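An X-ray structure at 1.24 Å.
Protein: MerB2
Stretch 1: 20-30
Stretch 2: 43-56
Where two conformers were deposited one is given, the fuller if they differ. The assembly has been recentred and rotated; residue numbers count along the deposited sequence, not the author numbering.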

# COMPACT_ATOMS: atom_id res chain seq x y z
N LYS A 20 -7.42 19.30 6.15
CA LYS A 20 -6.16 20.03 5.87
C LYS A 20 -4.89 19.48 6.55
O LYS A 20 -3.79 19.59 5.98
N GLU A 21 -5.03 18.92 7.75
CA GLU A 21 -3.87 18.39 8.50
C GLU A 21 -3.60 16.92 8.18
O GLU A 21 -2.78 16.27 8.82
N SER A 22 -4.23 16.41 7.12
CA SER A 22 -4.04 15.01 6.79
C SER A 22 -2.61 14.66 6.41
O SER A 22 -2.11 13.60 6.80
N VAL A 23 -1.95 15.50 5.61
CA VAL A 23 -0.61 15.14 5.14
C VAL A 23 0.42 15.15 6.28
O VAL A 23 1.18 14.20 6.42
N PRO A 24 0.45 16.21 7.13
CA PRO A 24 1.38 16.13 8.26
C PRO A 24 1.19 14.87 9.13
O PRO A 24 2.16 14.22 9.54
N ILE A 25 -0.06 14.52 9.38
CA ILE A 25 -0.38 13.35 10.20
C ILE A 25 -0.01 12.04 9.49
O ILE A 25 0.64 11.17 10.07
N LEU A 26 -0.39 11.92 8.22
CA LEU A 26 -0.05 10.73 7.44
C LEU A 26 1.45 10.55 7.33
O LEU A 26 1.94 9.43 7.47
N ARG A 27 2.20 11.63 7.07
CA ARG A 27 3.66 11.50 7.00
C ARG A 27 4.20 10.96 8.31
O ARG A 27 5.04 10.05 8.34
N THR A 28 3.74 11.54 9.41
CA THR A 28 4.25 11.17 10.71
C THR A 28 3.98 9.69 10.98
O THR A 28 4.85 8.94 11.46
N ILE A 29 2.78 9.23 10.64
CA ILE A 29 2.43 7.83 10.86
C ILE A 29 3.28 6.92 9.95
O ILE A 29 3.92 5.96 10.39
N PHE A 30 3.27 7.25 8.66
CA PHE A 30 3.89 6.43 7.62
C PHE A 30 5.38 6.22 7.89
O PHE A 30 5.87 5.10 7.85
N SER A 43 1.64 10.36 20.60
CA SER A 43 2.87 10.60 19.88
C SER A 43 2.60 11.58 18.73
O SER A 43 3.42 12.46 18.47
N LEU A 44 1.45 11.44 18.08
CA LEU A 44 1.08 12.35 17.00
C LEU A 44 0.90 13.77 17.51
O LEU A 44 1.37 14.73 16.90
N ILE A 45 0.22 13.92 18.63
CA ILE A 45 0.01 15.21 19.21
C ILE A 45 1.35 15.86 19.55
O ILE A 45 1.62 17.00 19.18
N ASN A 46 2.20 15.11 20.25
CA ASN A 46 3.47 15.66 20.71
C ASN A 46 4.38 16.04 19.52
O ASN A 46 5.04 17.09 19.52
N GLN A 47 4.40 15.20 18.49
CA GLN A 47 5.32 15.41 17.38
C GLN A 47 4.83 16.46 16.38
O GLN A 47 5.62 17.31 15.95
N THR A 48 3.56 16.41 16.01
CA THR A 48 3.05 17.32 14.99
C THR A 48 2.74 18.71 15.54
O THR A 48 2.70 19.67 14.78
N GLY A 49 2.46 18.80 16.84
CA GLY A 49 2.04 20.07 17.41
C GLY A 49 0.62 20.48 17.07
O GLY A 49 0.21 21.59 17.37
N ILE A 50 -0.14 19.58 16.44
CA ILE A 50 -1.51 19.86 16.04
C ILE A 50 -2.43 19.73 17.27
O ILE A 50 -2.20 18.91 18.13
N ASN A 51 -3.46 20.57 17.32
CA ASN A 51 -4.45 20.53 18.39
C ASN A 51 -4.97 19.12 18.58
O ASN A 51 -5.14 18.37 17.61
N THR A 52 -5.22 18.74 19.83
CA THR A 52 -5.59 17.36 20.13
C THR A 52 -6.94 16.98 19.51
O THR A 52 -7.11 15.84 19.10
N LYS A 53 -7.88 17.92 19.42
CA LYS A 53 -9.17 17.61 18.81
C LYS A 53 -9.03 17.38 17.31
O LYS A 53 -9.72 16.53 16.74
N THR A 54 -8.14 18.11 16.67
CA THR A 54 -7.91 17.94 15.23
C THR A 54 -7.19 16.62 14.97
O THR A 54 -7.55 15.90 14.04
N VAL A 55 -6.21 16.27 15.78
CA VAL A 55 -5.58 14.97 15.62
C VAL A 55 -6.63 13.87 15.72
O VAL A 55 -6.66 12.95 14.91
N GLN A 56 -7.48 13.95 16.73
CA GLN A 56 -8.51 12.95 16.93
C GLN A 56 -9.43 12.83 15.71
O GLN A 56 -9.71 11.73 15.24

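The two stretches meet in a small, mainly apolar contact with polar atoms at some of its closest approaches, burying 457 Å² over both sides, in which one face of helix 22-30 packs against helix 43-48 and the turn and helix that follow it, with no hydrogen bond crossing between them. The axes of helices 22-30 and 43-48 approach to 10.6 Å at 113°. Leu44, Gln47 and Thr48 meet the Pro24 to Ile29 part of stretch 1, while Ile50 and Thr54 extend the contact to Glu21. Ile25 (m, t) lies at the centre: its CA-to-CB bond points sideways, but the end of the side chain comes nearer; CG1 lies 3.8 Å from Ile50 CD1, CG2 4.3 Å from Leu44 CD1 and CD1 4.4 Å from CG2 of Val55 (t). Leu44 (m, t) points toward stretch 1, and its CD2 lies 3.6 Å from Thr28 CG2 and 3.8 Å from CG1 of Ile29 (m, t), touching two consecutive residues of the helix. Ile50 (m, t) also points in; its CD1 reaches Pro24 CB at 4.2 Å and Glu21 OE1 at 3.6 Å. Glu21 (m, m), the N-cap residue, lays its aliphatic part along the edge, with CG 3.9 Å from CG2 of Thr54 (m).

Thr28 and Thr48 satisfy their hydroxyls within their own stretches, and both bring methyls to the contact. Thr28 (m) donates from OG1 to Pro24 O at 2.8 Å, and its CG2 also meets OE1 of Gln47 (t, t) at 3.5 Å. Thr48 (p) donates from OG1 to Leu44 O at 2.8 Å and accepts from Ile50 N, 3.1 Å from OG1, leaving CG2 3.6 Å from Thr28 OG1. After the helix, Gly49 turns the chain with positive phi, and Asn51 caps the next helix, its OD1 accepting from Thr54 N at 2.8 Å. Ser22 and Leu26 point away from stretch 2.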

# COMPACT_ATOMS: atom_id res chain seq x y z
CB LYS A 20 -6.32 21.52 6.24
CG LYS A 20 -7.22 22.30 5.28
CD LYS A 20 -7.29 23.78 5.65
CE LYS A 20 -8.48 24.46 4.98
NZ LYS A 20 -8.08 25.57 4.07
CB GLU A 21 -4.06 18.57 10.00
CG GLU A 21 -4.17 20.04 10.47
CD GLU A 21 -2.89 20.89 10.32
OE1 GLU A 21 -1.83 20.41 9.84
OE2 GLU A 21 -2.93 22.08 10.69
CB SER A 22 -4.98 14.59 5.66
OG SER A 22 -6.33 14.60 6.09
CB VAL A 23 -0.16 15.96 3.91
CG1 VAL A 23 1.30 15.67 3.58
CG2 VAL A 23 -1.02 15.58 2.72
CB PRO A 24 1.07 17.42 9.05
CG PRO A 24 0.61 18.38 7.99
CD PRO A 24 -0.20 17.52 7.03
CB ILE A 25 -1.85 13.41 10.68
CG1 ILE A 25 -1.99 14.50 11.75
CG2 ILE A 25 -2.31 12.05 11.22
CD1 ILE A 25 -3.41 14.90 12.05
CB LEU A 26 -0.67 10.77 6.04
CG LEU A 26 -2.15 10.38 5.99
CD1 LEU A 26 -2.73 10.76 4.65
CD2 LEU A 26 -2.35 8.88 6.26
CB ARG A 27 4.31 12.85 6.73
CG ARG A 27 4.11 13.38 5.31
CD ARG A 27 4.76 14.77 5.14
NE ARG A 27 6.20 14.70 5.35
CZ ARG A 27 7.07 14.33 4.43
NH1 ARG A 27 6.68 14.03 3.20
NH2 ARG A 27 8.34 14.24 4.76
CB THR A 28 3.65 12.09 11.80
OG1 THR A 28 3.96 13.46 11.48
CG2 THR A 28 4.25 11.76 13.14
CB ILE A 29 0.94 7.57 10.59
CG1 ILE A 29 0.07 8.33 11.59
CG2 ILE A 29 0.65 6.07 10.69
CD1 ILE A 29 -1.44 8.36 11.23
CB PHE A 30 3.65 7.11 6.27
CG PHE A 30 4.17 6.35 5.07
CD1 PHE A 30 3.52 5.21 4.60
CD2 PHE A 30 5.26 6.83 4.37
CE1 PHE A 30 3.98 4.55 3.47
CE2 PHE A 30 5.72 6.18 3.23
CZ PHE A 30 5.08 5.04 2.79
CB SER A 43 3.49 9.29 19.37
OG SER A 43 2.77 8.70 18.29
CB LEU A 44 -0.20 11.89 16.32
CG LEU A 44 -0.01 10.67 15.42
CD1 LEU A 44 -1.37 10.19 14.96
CD2 LEU A 44 0.87 11.00 14.23
CB ILE A 45 -0.85 15.06 20.48
CG1 ILE A 45 -2.29 14.73 20.09
CG2 ILE A 45 -0.79 16.33 21.35
CD1 ILE A 45 -3.08 14.16 21.24
CB ASN A 46 4.18 14.69 21.68
CG ASN A 46 3.41 14.48 23.03
OD1 ASN A 46 2.70 15.37 23.50
ND2 ASN A 46 3.59 13.30 23.67
CB GLN A 47 5.58 14.08 16.66
CG GLN A 47 6.54 14.17 15.52
CD GLN A 47 7.04 12.82 15.03
OE1 GLN A 47 6.73 11.75 15.61
NE2 GLN A 47 7.82 12.86 13.95
CB THR A 48 1.76 16.83 14.31
OG1 THR A 48 0.68 16.83 15.23
CG2 THR A 48 1.95 15.47 13.69
CB ILE A 50 -1.91 18.90 14.89
CG1 ILE A 50 -1.03 19.17 13.67
CG2 ILE A 50 -3.38 19.06 14.51
CD1 ILE A 50 -1.13 18.16 12.57
CB ASN A 51 -5.61 21.48 18.07
CG ASN A 51 -6.89 21.08 18.79
OD1 ASN A 51 -7.75 20.40 18.23
ND2 ASN A 51 -7.03 21.52 20.04
CB THR A 52 -5.55 17.06 21.65
OG1 THR A 52 -6.62 17.73 22.31
CG2 THR A 52 -4.24 17.51 22.24
CB LYS A 53 -10.20 18.71 19.10
CG LYS A 53 -10.61 18.75 20.57
CD LYS A 53 -11.81 19.66 20.81
CE LYS A 53 -12.38 19.50 22.21
NZ LYS A 53 -12.67 18.07 22.58
CB THR A 54 -7.12 19.11 14.63
OG1 THR A 54 -7.88 20.31 14.81
CG2 THR A 54 -6.85 18.92 13.14
CB VAL A 55 -4.47 14.74 16.65
CG1 VAL A 55 -3.99 13.28 16.64
CG2 VAL A 55 -3.31 15.70 16.38
CB GLN A 56 -9.31 13.31 18.18
CG GLN A 56 -10.57 12.49 18.41
CD GLN A 56 -11.25 12.86 19.74
OE1 GLN A 56 -11.36 12.03 20.65
NE2 GLN A 56 -11.69 14.11 19.86